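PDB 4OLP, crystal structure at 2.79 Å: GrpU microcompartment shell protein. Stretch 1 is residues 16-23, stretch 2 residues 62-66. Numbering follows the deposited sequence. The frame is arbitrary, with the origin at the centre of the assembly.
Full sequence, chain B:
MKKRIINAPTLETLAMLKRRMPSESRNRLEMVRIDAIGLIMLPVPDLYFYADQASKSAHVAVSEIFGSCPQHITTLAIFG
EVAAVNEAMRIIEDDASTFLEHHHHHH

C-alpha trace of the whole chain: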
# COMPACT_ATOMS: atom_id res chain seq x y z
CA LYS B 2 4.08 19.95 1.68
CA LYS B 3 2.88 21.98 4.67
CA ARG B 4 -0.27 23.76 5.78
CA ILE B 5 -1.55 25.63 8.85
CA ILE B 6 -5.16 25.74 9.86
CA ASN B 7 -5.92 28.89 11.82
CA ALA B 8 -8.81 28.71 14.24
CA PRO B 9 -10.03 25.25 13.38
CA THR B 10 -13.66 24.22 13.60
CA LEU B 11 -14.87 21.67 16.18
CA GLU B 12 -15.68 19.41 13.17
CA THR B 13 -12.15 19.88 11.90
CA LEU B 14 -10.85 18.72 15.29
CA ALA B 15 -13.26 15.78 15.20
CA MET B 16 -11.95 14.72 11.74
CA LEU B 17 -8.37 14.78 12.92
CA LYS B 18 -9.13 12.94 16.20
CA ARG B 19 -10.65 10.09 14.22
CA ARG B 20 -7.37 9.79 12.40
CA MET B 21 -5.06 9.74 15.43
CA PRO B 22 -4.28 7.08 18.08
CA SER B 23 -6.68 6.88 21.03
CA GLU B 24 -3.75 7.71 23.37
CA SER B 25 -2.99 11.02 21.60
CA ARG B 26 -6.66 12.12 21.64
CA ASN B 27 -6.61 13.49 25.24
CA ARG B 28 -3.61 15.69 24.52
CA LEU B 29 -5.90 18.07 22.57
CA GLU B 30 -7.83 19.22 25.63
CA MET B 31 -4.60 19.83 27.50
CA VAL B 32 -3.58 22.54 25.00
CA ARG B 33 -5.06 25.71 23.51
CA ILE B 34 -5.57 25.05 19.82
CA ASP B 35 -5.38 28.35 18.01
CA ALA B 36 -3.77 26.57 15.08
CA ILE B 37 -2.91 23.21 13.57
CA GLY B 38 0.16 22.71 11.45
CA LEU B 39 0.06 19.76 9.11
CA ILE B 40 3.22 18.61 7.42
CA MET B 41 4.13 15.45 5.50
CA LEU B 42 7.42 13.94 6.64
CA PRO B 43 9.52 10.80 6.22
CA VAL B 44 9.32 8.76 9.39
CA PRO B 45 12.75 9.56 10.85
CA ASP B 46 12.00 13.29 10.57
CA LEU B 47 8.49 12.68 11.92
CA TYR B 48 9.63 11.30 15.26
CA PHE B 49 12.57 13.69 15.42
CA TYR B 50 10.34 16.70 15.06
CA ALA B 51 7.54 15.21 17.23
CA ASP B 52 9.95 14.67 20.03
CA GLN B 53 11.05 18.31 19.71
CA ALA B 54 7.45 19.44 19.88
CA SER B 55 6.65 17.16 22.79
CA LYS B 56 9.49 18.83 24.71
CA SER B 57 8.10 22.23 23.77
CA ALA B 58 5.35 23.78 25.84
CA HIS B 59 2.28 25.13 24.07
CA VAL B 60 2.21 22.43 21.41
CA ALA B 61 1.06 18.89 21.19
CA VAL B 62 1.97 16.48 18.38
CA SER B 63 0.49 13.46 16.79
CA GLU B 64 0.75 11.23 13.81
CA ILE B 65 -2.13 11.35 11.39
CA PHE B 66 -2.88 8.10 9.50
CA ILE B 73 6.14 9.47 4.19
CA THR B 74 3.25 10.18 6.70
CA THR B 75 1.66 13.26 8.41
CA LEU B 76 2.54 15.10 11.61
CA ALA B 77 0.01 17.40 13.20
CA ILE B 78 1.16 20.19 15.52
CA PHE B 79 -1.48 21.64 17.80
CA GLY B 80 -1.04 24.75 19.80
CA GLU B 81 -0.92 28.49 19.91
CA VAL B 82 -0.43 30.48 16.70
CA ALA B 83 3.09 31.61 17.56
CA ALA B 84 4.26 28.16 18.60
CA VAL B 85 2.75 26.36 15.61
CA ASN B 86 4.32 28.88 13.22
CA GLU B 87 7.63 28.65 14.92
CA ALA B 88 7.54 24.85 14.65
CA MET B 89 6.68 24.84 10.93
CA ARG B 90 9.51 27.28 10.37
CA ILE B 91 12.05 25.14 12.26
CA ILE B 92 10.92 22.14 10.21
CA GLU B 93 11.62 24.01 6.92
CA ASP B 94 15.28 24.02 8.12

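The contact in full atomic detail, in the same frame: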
# COMPACT_ATOMS: atom_id res chain seq x y z
N MET B 16 -12.47 15.47 12.90
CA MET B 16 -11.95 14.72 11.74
C MET B 16 -10.55 14.23 12.01
O MET B 16 -10.18 13.09 11.68
CB MET B 16 -11.98 15.57 10.47
CG MET B 16 -13.33 15.57 9.78
SD MET B 16 -13.56 16.80 8.48
CE MET B 16 -12.45 16.22 7.20
N LEU B 17 -9.75 15.10 12.61
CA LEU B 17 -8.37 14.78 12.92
C LEU B 17 -8.27 13.76 14.03
O LEU B 17 -7.46 12.85 13.92
CB LEU B 17 -7.59 16.04 13.27
CG LEU B 17 -7.34 16.95 12.06
CD1 LEU B 17 -6.81 18.30 12.52
CD2 LEU B 17 -6.37 16.34 11.06
N LYS B 18 -9.11 13.89 15.06
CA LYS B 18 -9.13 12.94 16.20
C LYS B 18 -9.44 11.53 15.76
O LYS B 18 -8.83 10.58 16.25
CB LYS B 18 -10.13 13.36 17.27
CG LYS B 18 -9.63 14.52 18.11
CD LYS B 18 -10.56 14.77 19.27
CE LYS B 18 -9.92 15.76 20.23
NZ LYS B 18 -10.74 15.94 21.46
N ARG B 19 -10.36 11.39 14.81
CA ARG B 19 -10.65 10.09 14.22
C ARG B 19 -9.44 9.47 13.58
O ARG B 19 -9.33 8.27 13.51
CB ARG B 19 -11.72 10.22 13.14
CG ARG B 19 -13.12 10.09 13.68
CD ARG B 19 -13.98 11.11 12.96
NE ARG B 19 -15.01 11.69 13.81
CZ ARG B 19 -15.86 12.63 13.41
NH1 ARG B 19 -15.84 13.07 12.15
NH2 ARG B 19 -16.76 13.12 14.26
N ARG B 20 -8.52 10.30 13.10
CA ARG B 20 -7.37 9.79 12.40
C ARG B 20 -6.09 9.75 13.23
O ARG B 20 -5.00 9.57 12.66
CB ARG B 20 -7.11 10.61 11.17
CG ARG B 20 -7.91 10.22 9.94
CD ARG B 20 -6.80 9.93 8.95
NE ARG B 20 -7.07 9.87 7.52
CZ ARG B 20 -6.15 10.14 6.59
NH1 ARG B 20 -4.92 10.52 6.93
NH2 ARG B 20 -6.45 10.04 5.30
N MET B 21 -6.20 9.92 14.55
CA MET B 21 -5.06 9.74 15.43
C MET B 21 -5.30 8.61 16.44
O MET B 21 -6.42 8.18 16.64
CB MET B 21 -4.65 11.02 16.12
CG MET B 21 -5.76 11.86 16.69
SD MET B 21 -5.18 13.58 16.80
CE MET B 21 -4.70 13.59 18.52
N PRO B 22 -4.20 8.09 17.03
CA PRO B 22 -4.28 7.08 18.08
C PRO B 22 -5.11 7.52 19.29
O PRO B 22 -5.08 8.71 19.67
CB PRO B 22 -2.82 6.89 18.49
CG PRO B 22 -2.01 7.39 17.36
CD PRO B 22 -2.81 8.45 16.70
N SER B 23 -5.81 6.57 19.90
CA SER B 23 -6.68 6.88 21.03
C SER B 23 -5.88 7.59 22.14
O SER B 23 -6.35 8.55 22.74
CB SER B 23 -7.36 5.62 21.57
OG SER B 23 -6.41 4.75 22.14
N VAL B 62 1.71 17.09 19.68
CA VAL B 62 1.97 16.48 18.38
C VAL B 62 1.32 15.14 18.27
O VAL B 62 1.10 14.43 19.27
CB VAL B 62 3.47 16.27 18.09
CG1 VAL B 62 4.09 17.59 17.66
CG2 VAL B 62 4.20 15.67 19.29
N SER B 63 1.04 14.76 17.03
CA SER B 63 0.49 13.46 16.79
C SER B 63 0.69 13.10 15.34
O SER B 63 0.82 13.96 14.48
CB SER B 63 -0.98 13.42 17.17
OG SER B 63 -1.54 12.18 16.81
N GLU B 64 0.76 11.79 15.12
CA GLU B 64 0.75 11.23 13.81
C GLU B 64 -0.66 11.32 13.35
O GLU B 64 -1.58 11.17 14.15
CB GLU B 64 1.01 9.72 13.90
CG GLU B 64 2.21 9.27 14.76
CD GLU B 64 1.77 8.55 16.02
OE1 GLU B 64 1.28 9.25 16.95
OE2 GLU B 64 1.93 7.31 16.10
N ILE B 65 -0.83 11.49 12.05
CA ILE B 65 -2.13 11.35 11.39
C ILE B 65 -1.97 10.24 10.36
O ILE B 65 -0.99 10.24 9.59
CB ILE B 65 -2.52 12.67 10.69
CG1 ILE B 65 -2.59 13.83 11.71
CG2 ILE B 65 -3.83 12.55 9.95
CD1 ILE B 65 -3.58 13.62 12.84
N PHE B 66 -2.94 9.31 10.35
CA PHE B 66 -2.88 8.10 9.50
C PHE B 66 -3.35 8.26 8.04
O PHE B 66 -4.40 7.75 7.59
CB PHE B 66 -3.68 6.99 10.19
CG PHE B 66 -3.15 6.61 11.53
CD1 PHE B 66 -1.81 6.28 11.71
CD2 PHE B 66 -4.00 6.58 12.63
CE1 PHE B 66 -1.32 5.93 12.95
CE2 PHE B 66 -3.51 6.23 13.88
CZ PHE B 66 -2.17 5.90 14.04

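The two stretches, at least 41 residues apart in sequence wherever they touch, bury 449 Å² between them, both sides summed. Stretch 1 brings the last part of a helix and the loop that follows it; stretch 2 brings strand residues 62-65 and Phe-66. The nearest CA atoms are those of Met-21 and Ile-65, 5.2 Å apart. The contact is made mainly by the loop rather than by the helix: stretch 2 covers 98, 43 and 60 Å² of Arg-20, Met-21 and Pro-22, against 26 Å² of Leu-17 and none of Met-16, Lys-18 and Arg-19.

Met-16 makes no contact with stretch 2. Leu-17 is the first residue to touch. Its CA-to-CB bond points sideways, yet the end of the side chain comes nearer, placing CD2 4.3 Å from CD1 of Ile-65, a loose apolar contact between two buried side chains. The carbonyl of Leu-17 is occupied within its own stretch, accepting a hydrogen bond from Arg-20 N at 2.9 Å (N to O). Lys-18, whose CA-to-CB bond points away, and Arg-19 make no contact.

Arg-20 carries the single hydrogen bond across the contact. Phe-66 N donates to Arg-20 O at 3.1 Å with an N-H...O angle of 162°, a nearly linear arrangement that ties the two main chains together. The same carbonyl oxygen lies 3.6 Å from CA of Ile-65. The side chain also reaches stretch 2: NH1 is 3.8 Å from CG2 of Ile-65 and 2.9 Å from O of Phe-66. Distance alone would suggest a second bond there, but the angle is poor because that oxygen lies over one face of the guanidinium, whereas its N-H groups point outward in the plane. NH2 of Arg-20 is hydrogen-bonded elsewhere in the structure.

Met-21 packs against several residues. Its CB is 3.4 Å from OG of Ser-63 and 3.7 Å from O of Glu-64, while its SD reaches 4.3 Å from CD1 of Ile-65, extending the apolar patch begun by Leu-17. Ser-63 points its CA-to-CB bond toward stretch 1, but its approach to Met-21 CB is van der Waals packing, since that atom is an aliphatic carbon; the hydroxyl donates within its own strand, from OG to O of Glu-64 at 2.8 Å.

Pro-22 closes the contact. Its CG sits 3.6 Å from CZ of Phe-66, an apolar contact made obliquely to the ring, and 3.8 Å from OE1 of Glu-64; its CD is 3.9 Å from OG of Ser-63. Ser-23 makes no contact with stretch 2.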